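Local coordinates for protein beta-hydroxyacid dehydrogenase, 3-hydroxyisobutyrate dehydrogenase (Saccharomonospora xinjiangensis XJ-54, PDB 6GRL) that is an S-selective imine reductase associated with reductive amination, an oxidoreductase that probably takes its reducing power from NADPH, at residues P70-E75 and S96-L101; A76-V80 and H162-L166; A38-H44 and I165-L169. All blocks are in the same frame, centred on the assembly; numbering follows the deposited sequence. Where two conformers were deposited one is given.

All three contacts lie in the Rossmann-type domain, which by family probably binds NADP. The segments run in the order 38-44, 70-75, 76-80, 96-101, 162-166 and 165-169: contact 1 nests inside the loop of contact 3, and contacts 1 and 2 interleave. Contacts 2 and 3 have centres about 9 Å apart and share Ile165 and Leu166 on helix 156-166, which meets strand 79-82 and the end of helix 30-41 on one face of the sheet. Contact 1 lies about 16 Å from contact 2 and 22 Å from contact 3, centre to centre, on the other face, where Val74 CG1 meets Val80 CG1 at 4.2 Å, so the three join helices and loops to both faces.

Contact 1: P70-E75 and S96-L101; sequences PDEAVE and SVTSSL
Segment 70-75 starts as the short helix 70-74, with Val74 N bonded to Pro70 O and Glu75 N to Asp71 O; segment 96-101 is irregular loop. The backbones come closest at Asp71-Val97, CA to CA 5.1 Å, and diverge to 7.7 Å between the CA atoms of Val74 and Leu101. Pro70 directs CB toward the loop, placing its CG 3.5 Å from Ser96 OG, which itself bonds to Val93 O, and its CB 4.2 Å from Val97 CG2. Asp71 OD1 accepts from Thr98 N (2.6 Å) and Ser99 N (2.8 Å), and Asp71 OD2 from Thr98 OG1 (2.6 Å): a side-chain carboxylate binding consecutive loop amides, with a hydroxyl besides. Water 1 links Asp71 N to Ser96 O, 3.0 Å from each. Val74, chi1 m, sets CG2 4.2 Å from Val97 CG1 and 4.0 Å from Leu101 CD2. Glu75 reaches back so that its OE2 takes the Ser99 OG hydrogen bond at 2.5 Å. The contact thus joins two connections of the Rossmann-type fold, the helix leading into strand 79-82 and the loop between helix 87-95 and strand 105-108, with Trp49 of strand 46-49 packed against Pro70 and Ala73.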
loop_
_atom_site.group_PDB
_atom_site.type_symbol
_atom_site.label_atom_id
_atom_site.label_comp_id
_atom_site.label_asym_id
_atom_site.label_seq_id
_atom_site.Cartn_x
_atom_site.Cartn_y
_atom_site.Cartn_z
ATOM N N PRO A 70 -9.424 8.584 24.900
ATOM C CA PRO A 70 -9.133 9.271 23.633
ATOM C C PRO A 70 -9.421 10.760 23.684
ATOM O O PRO A 70 -8.723 11.536 23.021
ATOM C CB PRO A 70 -10.040 8.550 22.626
ATOM C CG PRO A 70 -10.253 7.195 23.222
ATOM C CD PRO A 70 -10.298 7.413 24.708
ATOM N N ASP A 71 -10.427 11.180 24.455
ATOM C CA ASP A 71 -10.697 12.605 24.619
ATOM C C ASP A 71 -9.497 13.321 25.225
ATOM O O ASP A 71 -9.042 14.347 24.706
ATOM C CB ASP A 71 -11.936 12.807 25.493
ATOM C CG ASP A 71 -13.213 12.876 24.684
ATOM O OD1 ASP A 71 -13.172 13.407 23.556
ATOM O OD2 ASP A 71 -14.259 12.403 25.176
ATOM N N GLU A 72 -8.974 12.794 26.335
ATOM C CA GLU A 72 -7.788 13.384 26.947
ATOM C C GLU A 72 -6.605 13.380 25.989
ATOM O O GLU A 72 -5.799 14.316 25.993
ATOM C CB GLU A 72 -7.440 12.631 28.233
ATOM C CG GLU A 72 -6.169 13.102 28.921
ATOM C CD GLU A 72 -5.829 12.272 30.146
ATOM O OE1 GLU A 72 -6.647 11.410 30.528
ATOM O OE2 GLU A 72 -4.741 12.480 30.724
ATOM N N ALA A 73 -6.495 12.350 25.151
ATOM C CA ALA A 73 -5.362 12.262 24.238
ATOM C C ALA A 73 -5.442 13.330 23.152
ATOM O O ALA A 73 -4.449 14.008 22.863
ATOM C CB ALA A 73 -5.291 10.864 23.624
ATOM N N VAL A 74 -6.618 13.500 22.541
ATOM C CA VAL A 74 -6.730 14.464 21.448
ATOM C C VAL A 74 -6.659 15.893 21.971
ATOM O O VAL A 74 -6.244 16.804 21.243
ATOM C CB VAL A 74 -8.016 14.224 20.633
ATOM C CG1 VAL A 74 -8.032 12.814 20.058
ATOM C CG2 VAL A 74 -9.257 14.489 21.475
ATOM N N GLU A 75 -7.045 16.121 23.228
ATOM C CA GLU A 75 -6.966 17.460 23.798
ATOM C C GLU A 75 -5.532 17.923 24.019
ATOM O O GLU A 75 -5.313 19.114 24.262
ATOM C CB GLU A 75 -7.736 17.515 25.119
ATOM C CG GLU A 75 -9.243 17.499 24.947
ATOM C CD GLU A 75 -9.982 17.357 26.262
ATOM O OE1 GLU A 75 -9.323 17.148 27.303
ATOM O OE2 GLU A 75 -11.228 17.450 26.255
ATOM N N SER A 96 -15.818 7.589 20.366
ATOM C CA SER A 96 -15.813 7.878 21.794
ATOM C C SER A 96 -15.314 9.281 22.111
ATOM O O SER A 96 -15.272 9.655 23.288
ATOM C CB SER A 96 -14.952 6.848 22.531
ATOM O OG SER A 96 -13.599 6.926 22.112
ATOM N N VAL A 97 -14.936 10.056 21.100
ATOM C CA VAL A 97 -14.414 11.402 21.312
ATOM C C VAL A 97 -15.583 12.355 21.520
ATOM O O VAL A 97 -16.487 12.439 20.682
ATOM C CB VAL A 97 -13.540 11.845 20.132
ATOM C CG1 VAL A 97 -13.086 13.285 20.315
ATOM C CG2 VAL A 97 -12.342 10.918 19.981
ATOM N N THR A 98 -15.571 13.073 22.641
ATOM C CA THR A 98 -16.578 14.081 22.932
ATOM C C THR A 98 -16.013 15.494 22.907
ATOM O O THR A 98 -16.777 16.456 23.039
ATOM C CB THR A 98 -17.227 13.808 24.294
ATOM O OG1 THR A 98 -16.282 14.066 25.339
ATOM C CG2 THR A 98 -17.683 12.359 24.380
ATOM N N SER A 99 -14.704 15.644 22.736
ATOM C CA SER A 99 -14.074 16.951 22.687
ATOM C C SER A 99 -14.021 17.469 21.253
ATOM O O SER A 99 -14.090 16.706 20.285
ATOM C CB SER A 99 -12.664 16.889 23.276
ATOM O OG SER A 99 -12.676 16.265 24.548
ATOM N N SER A 100 -13.894 18.787 21.130
ATOM C CA SER A 100 -13.838 19.416 19.819
ATOM C C SER A 100 -12.550 19.044 19.093
ATOM O O SER A 100 -11.467 19.026 19.682
ATOM C CB SER A 100 -13.938 20.935 19.956
ATOM O OG SER A 100 -13.671 21.579 18.721
ATOM N N LEU A 101 -12.679 18.737 17.804
ATOM C CA LEU A 101 -11.532 18.499 16.937
ATOM C C LEU A 101 -11.297 19.651 15.971
ATOM O O LEU A 101 -10.485 19.519 15.047
ATOM C CB LEU A 101 -11.713 17.190 16.163
ATOM C CG LEU A 101 -11.907 15.935 17.017
ATOM C CD1 LEU A 101 -12.222 14.736 16.140
ATOM C CD2 LEU A 101 -10.680 15.666 17.877
HETATM O O HOH W 1 -12.872 9.548 25.153
#

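Contact 2: A76-V80 and H162-L166; sequences ASRFV and HEPIL
This is a buried strand-on-helix contact in which the start of strand 79-82, central in the sheet, receives the last turn of helix 156-166. Segment 76-80 is loop up to Arg78 and extended at Phe79 and Val80. Segment 162-166 is helical but kinked: Pro164 has no amide hydrogen to give, and Ile165 N makes just a weak bond to His162 O (3.1 Å), while Leu166 N reaches the same oxygen at 3.1 Å. The nearest CA atoms, Phe79 and His162, stand 9.2 Å apart, a gap filled by side chains. Phe79, chi1 t and chi2 76°, points its CB toward the helix and supplies the largest buried area. Phe79 CE2 lies 3.8 Å from Ile165 CG2, and Phe79 CZ meets Leu166 CD2 at 4.0 Å, the methyl sitting at the ring edge. His162, chi1 m, turns its ring so that Phe79 CE1 rests over one imidazole face, 3.9 Å from His162 CG; the two ring centroids are 5.2 Å apart with planes inclined at 38°. In this Rossmann-type sheet, strand 79-82 runs parallel to its neighbours 23-26 and 105-108, and its residues alternate: Phe79 faces helix 156-166, whereas Val80 points to the other face. Arg78, which is exposed, stretches out with chi1 to chi3 all t, its NE bonded to Gly103 O and its NH1 3.3 Å from His162 CE1, at the imidazole edge. The flanking strands add to the packing, Val23 and Val107 touching Phe79 and Val105 touching His162.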
loop_
_atom_site.group_PDB
_atom_site.type_symbol
_atom_site.label_atom_id
_atom_site.label_comp_id
_atom_site.label_asym_id
_atom_site.label_seq_id
_atom_site.Cartn_x
_atom_site.Cartn_y
_atom_site.Cartn_z
ATOM N N ALA A 76 -4.557 17.021 23.931
ATOM C CA ALA A 76 -3.177 17.373 24.233
ATOM C C ALA A 76 -2.436 17.985 23.051
ATOM O O ALA A 76 -1.419 18.653 23.264
ATOM C CB ALA A 76 -2.418 16.137 24.717
ATOM N N SER A 77 -2.905 17.782 21.820
ATOM C CA SER A 77 -2.155 18.215 20.648
ATOM C C SER A 77 -3.110 18.586 19.524
ATOM O O SER A 77 -4.263 18.150 19.491
ATOM C CB SER A 77 -1.189 17.125 20.157
ATOM O OG SER A 77 -0.825 16.234 21.198
ATOM N N ARG A 78 -2.598 19.390 18.588
ATOM C CA ARG A 78 -3.322 19.687 17.359
ATOM C C ARG A 78 -3.145 18.580 16.326
ATOM O O ARG A 78 -4.033 18.358 15.498
ATOM C CB ARG A 78 -2.846 21.025 16.782
ATOM C CG ARG A 78 -3.378 21.342 15.390
ATOM C CD ARG A 78 -2.852 22.670 14.878
ATOM N NE ARG A 78 -3.495 23.058 13.626
ATOM C CZ ARG A 78 -2.926 22.967 12.428
ATOM N NH1 ARG A 78 -1.689 22.502 12.311
ATOM N NH2 ARG A 78 -3.593 23.347 11.347
ATOM N N PHE A 79 -2.019 17.872 16.380
ATOM C CA PHE A 79 -1.661 16.840 15.413
ATOM C C PHE A 79 -1.975 15.477 16.026
ATOM O O PHE A 79 -1.352 15.080 17.016
ATOM C CB PHE A 79 -0.182 16.966 15.055
ATOM C CG PHE A 79 0.226 16.210 13.826
ATOM C CD1 PHE A 79 -0.090 16.688 12.564
ATOM C CD2 PHE A 79 0.954 15.038 13.931
ATOM C CE1 PHE A 79 0.299 15.998 11.431
ATOM C CE2 PHE A 79 1.347 14.344 12.801
ATOM C CZ PHE A 79 1.018 14.825 11.550
ATOM N N VAL A 80 -2.935 14.763 15.442
ATOM C CA VAL A 80 -3.410 13.488 15.977
ATOM C C VAL A 80 -3.156 12.404 14.939
ATOM O O VAL A 80 -3.673 12.479 13.818
ATOM C CB VAL A 80 -4.900 13.539 16.350
ATOM C CG1 VAL A 80 -5.364 12.188 16.881
ATOM C CG2 VAL A 80 -5.159 14.636 17.370
ATOM N N HIS A 162 2.627 19.711 6.776
ATOM C CA HIS A 162 3.072 18.736 7.762
ATOM C C HIS A 162 3.985 17.667 7.175
ATOM O O HIS A 162 4.295 16.688 7.866
ATOM C CB HIS A 162 1.864 18.078 8.433
ATOM C CG HIS A 162 0.945 19.052 9.102
ATOM N ND1 HIS A 162 1.242 19.648 10.309
ATOM C CD2 HIS A 162 -0.261 19.541 8.729
ATOM C CE1 HIS A 162 0.257 20.458 10.652
ATOM N NE2 HIS A 162 -0.668 20.412 9.710
ATOM N N GLU A 163 4.426 17.825 5.927
ATOM C CA GLU A 163 5.322 16.839 5.330
ATOM C C GLU A 163 6.604 16.614 6.127
ATOM O O GLU A 163 7.021 15.446 6.243
ATOM C CB GLU A 163 5.651 17.241 3.885
ATOM C CG GLU A 163 6.468 16.203 3.131
ATOM C CD GLU A 163 6.753 16.606 1.698
ATOM O OE1 GLU A 163 6.363 17.725 1.302
ATOM O OE2 GLU A 163 7.368 15.801 0.966
ATOM N N PRO A 164 7.274 17.633 6.682
ATOM C CA PRO A 164 8.469 17.345 7.494
ATOM C C PRO A 164 8.189 16.471 8.704
ATOM O O PRO A 164 9.062 15.689 9.105
ATOM C CB PRO A 164 8.957 18.741 7.907
ATOM C CG PRO A 164 8.450 19.638 6.846
ATOM C CD PRO A 164 7.111 19.084 6.468
ATOM N N ILE A 165 7.002 16.575 9.303
ATOM C CA ILE A 165 6.668 15.697 10.419
ATOM C C ILE A 165 6.454 14.271 9.926
ATOM O O ILE A 165 6.912 13.307 10.550
ATOM C CB ILE A 165 5.435 16.228 11.173
ATOM C CG1 ILE A 165 5.724 17.606 11.769
ATOM C CG2 ILE A 165 5.013 15.255 12.265
ATOM C CD1 ILE A 165 4.524 18.247 12.431
ATOM N N LEU A 166 5.769 14.116 8.791
ATOM C CA LEU A 166 5.497 12.783 8.260
ATOM C C LEU A 166 6.781 12.073 7.843
ATOM O O LEU A 166 6.900 10.854 8.011
ATOM C CB LEU A 166 4.533 12.879 7.080
ATOM C CG LEU A 166 3.190 13.555 7.359
ATOM C CD1 LEU A 166 2.381 13.683 6.077
ATOM C CD2 LEU A 166 2.410 12.790 8.420
#

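Contact 3: A38-H44 and I165-L169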
loop_
_atom_site.group_PDB
_atom_site.type_symbol
_atom_site.label_atom_id
_atom_site.label_comp_id
_atom_site.label_asym_id
_atom_site.label_seq_id
_atom_site.Cartn_x
_atom_site.Cartn_y
_atom_site.Cartn_z
ATOM N N ALA A 38 9.142 7.000 17.416
ATOM C CA ALA A 38 9.830 7.879 16.477
ATOM C C ALA A 38 9.566 9.344 16.798
ATOM O O ALA A 38 10.480 10.176 16.730
ATOM C CB ALA A 38 9.404 7.556 15.045
ATOM N N PHE A 39 8.326 9.679 17.159
ATOM C CA PHE A 39 8.009 11.059 17.509
ATOM C C PHE A 39 8.671 11.463 18.821
ATOM O O PHE A 39 9.177 12.585 18.946
ATOM C CB PHE A 39 6.493 11.246 17.585
ATOM C CG PHE A 39 5.819 11.274 16.240
ATOM C CD1 PHE A 39 6.410 11.919 15.165
ATOM C CD2 PHE A 39 4.596 10.651 16.050
ATOM C CE1 PHE A 39 5.792 11.947 13.928
ATOM C CE2 PHE A 39 3.972 10.674 14.814
ATOM C CZ PHE A 39 4.572 11.323 13.753
ATOM N N VAL A 40 8.688 10.560 19.807
ATOM C CA VAL A 40 9.335 10.858 21.084
ATOM C C VAL A 40 10.816 11.147 20.873
ATOM O O VAL A 40 11.361 12.118 21.410
ATOM C CB VAL A 40 9.125 9.700 22.077
ATOM C CG1 VAL A 40 10.035 9.864 23.285
ATOM C CG2 VAL A 40 7.671 9.623 22.510
ATOM N N GLU A 41 11.483 10.312 20.074
ATOM C CA GLU A 41 12.914 10.469 19.840
ATOM C C GLU A 41 13.244 11.736 19.061
ATOM O O GLU A 41 14.391 12.194 19.108
ATOM C CB GLU A 41 13.460 9.245 19.104
ATOM C CG GLU A 41 13.342 7.949 19.893
ATOM C CD GLU A 41 13.640 6.720 19.055
ATOM O OE1 GLU A 41 13.952 6.873 17.856
ATOM O OE2 GLU A 41 13.550 5.598 19.597
ATOM N N ARG A 42 12.275 12.308 18.350
ATOM C CA ARG A 42 12.486 13.537 17.596
ATOM C C ARG A 42 12.148 14.788 18.400
ATOM O O ARG A 42 12.123 15.886 17.834
ATOM C CB ARG A 42 11.665 13.512 16.303
ATOM C CG ARG A 42 12.172 12.522 15.263
ATOM C CD ARG A 42 13.654 12.713 14.982
ATOM N NE ARG A 42 13.898 13.775 14.010
ATOM C CZ ARG A 42 13.886 13.601 12.692
ATOM N NH1 ARG A 42 13.643 12.402 12.181
ATOM N NH2 ARG A 42 14.118 14.626 11.884
ATOM N N GLY A 43 11.887 14.647 19.698
ATOM C CA GLY A 43 11.640 15.784 20.558
ATOM C C GLY A 43 10.202 16.242 20.656
ATOM O O GLY A 43 9.932 17.226 21.357
ATOM N N HIS A 44 9.271 15.570 19.984
ATOM C CA HIS A 44 7.872 15.962 20.074
ATOM C C HIS A 44 7.309 15.643 21.451
ATOM O O HIS A 44 7.550 14.566 22.004
ATOM C CB HIS A 44 7.037 15.233 19.020
ATOM C CG HIS A 44 7.440 15.524 17.610
ATOM N ND1 HIS A 44 6.917 16.575 16.888
ATOM C CD2 HIS A 44 8.302 14.890 16.781
ATOM C CE1 HIS A 44 7.446 16.581 15.678
ATOM N NE2 HIS A 44 8.290 15.569 15.587
ATOM N N ILE A 165 7.002 16.575 9.303
ATOM C CA ILE A 165 6.668 15.697 10.419
ATOM C C ILE A 165 6.454 14.271 9.926
ATOM O O ILE A 165 6.912 13.307 10.550
ATOM C CB ILE A 165 5.435 16.228 11.173
ATOM C CG1 ILE A 165 5.724 17.606 11.769
ATOM C CG2 ILE A 165 5.013 15.255 12.265
ATOM C CD1 ILE A 165 4.524 18.247 12.431
ATOM N N LEU A 166 5.769 14.116 8.791
ATOM C CA LEU A 166 5.497 12.783 8.260
ATOM C C LEU A 166 6.781 12.073 7.843
ATOM O O LEU A 166 6.900 10.854 8.011
ATOM C CB LEU A 166 4.533 12.879 7.080
ATOM C CG LEU A 166 3.190 13.555 7.359
ATOM C CD1 LEU A 166 2.381 13.683 6.077
ATOM C CD2 LEU A 166 2.410 12.790 8.420
ATOM N N ARG A 167 7.751 12.813 7.299
ATOM C CA ARG A 167 8.987 12.180 6.848
ATOM C C ARG A 167 9.869 11.727 8.003
ATOM O O ARG A 167 10.873 11.050 7.761
ATOM C CB ARG A 167 9.772 13.121 5.928
ATOM C CG ARG A 167 10.347 14.346 6.612
ATOM C CD ARG A 167 11.451 14.984 5.781
ATOM N NE ARG A 167 10.912 15.835 4.723
ATOM C CZ ARG A 167 11.130 17.143 4.631
ATOM N NH1 ARG A 167 11.878 17.759 5.537
ATOM N NH2 ARG A 167 10.597 17.837 3.635
ATOM N N GLU A 168 9.523 12.081 9.242
ATOM C CA GLU A 168 10.211 11.522 10.398
ATOM C C GLU A 168 9.920 10.040 10.582
ATOM O O GLU A 168 10.640 9.371 11.329
ATOM C CB GLU A 168 9.822 12.287 11.666
ATOM C CG GLU A 168 10.130 13.778 11.618
ATOM C CD GLU A 168 9.693 14.509 12.875
ATOM O OE1 GLU A 168 9.047 13.880 13.737
ATOM O OE2 GLU A 168 9.997 15.714 13.001
ATOM N N LEU A 169 8.888 9.517 9.921
ATOM C CA LEU A 169 8.549 8.104 10.009
ATOM C C LEU A 169 9.163 7.273 8.890
ATOM O O LEU A 169 9.199 6.042 9.003
ATOM C CB LEU A 169 7.027 7.929 9.996
ATOM C CG LEU A 169 6.254 8.733 11.044
ATOM C CD1 LEU A 169 4.757 8.493 10.915
ATOM C CD2 LEU A 169 6.738 8.387 12.446
HETATM O O HOH W 2 11.838 17.113 15.041
#
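Glu168 contributes the most buried surface, followed by Phe39 and Leu169. His44 NE2 donates to Glu168 OE1 at 2.6 Å and to Glu168 OE2 at 3.1 Å; ND1 bonds to Asp21 O, so both ring nitrogens act as donors, consistent with a charged imidazolium facing the carboxylate. Water 2 bridges Glu168 OE2 and Arg42 O, 3.1 Å from each. Arg42 lays its guanidinium face on Glu168 CG, but its NH2 stays 4.4 Å from Glu168 OE2, opposite charges beyond a salt bridge, the oxygen well out of the guanidinium plane. The Phe39 ring adjoins the carboxylate, Glu168 OE1 lying at its edge 3.6 Å from CD1, and Ile165 CG2 lies 3.8 Å from CE1. Leu169 makes a CH-pi contact, its CD2 4.2 Å from the Phe39 ring centroid and over the face, and 3.8 Å from Ala38 CB. Gly43, with positive phi, is the C-prime residue of a Schellman motif (His44 N to Phe39 O, Gly43 N to Val40 O), and Leu166-Leu169 forms a type I turn. The C-terminal ends of helices 30-41 and 156-166, with the turns that follow, meet on one face of the Rossmann sheet, Phe39 covering Val23, Val25 and Val81 of strands 23-26 and 79-82.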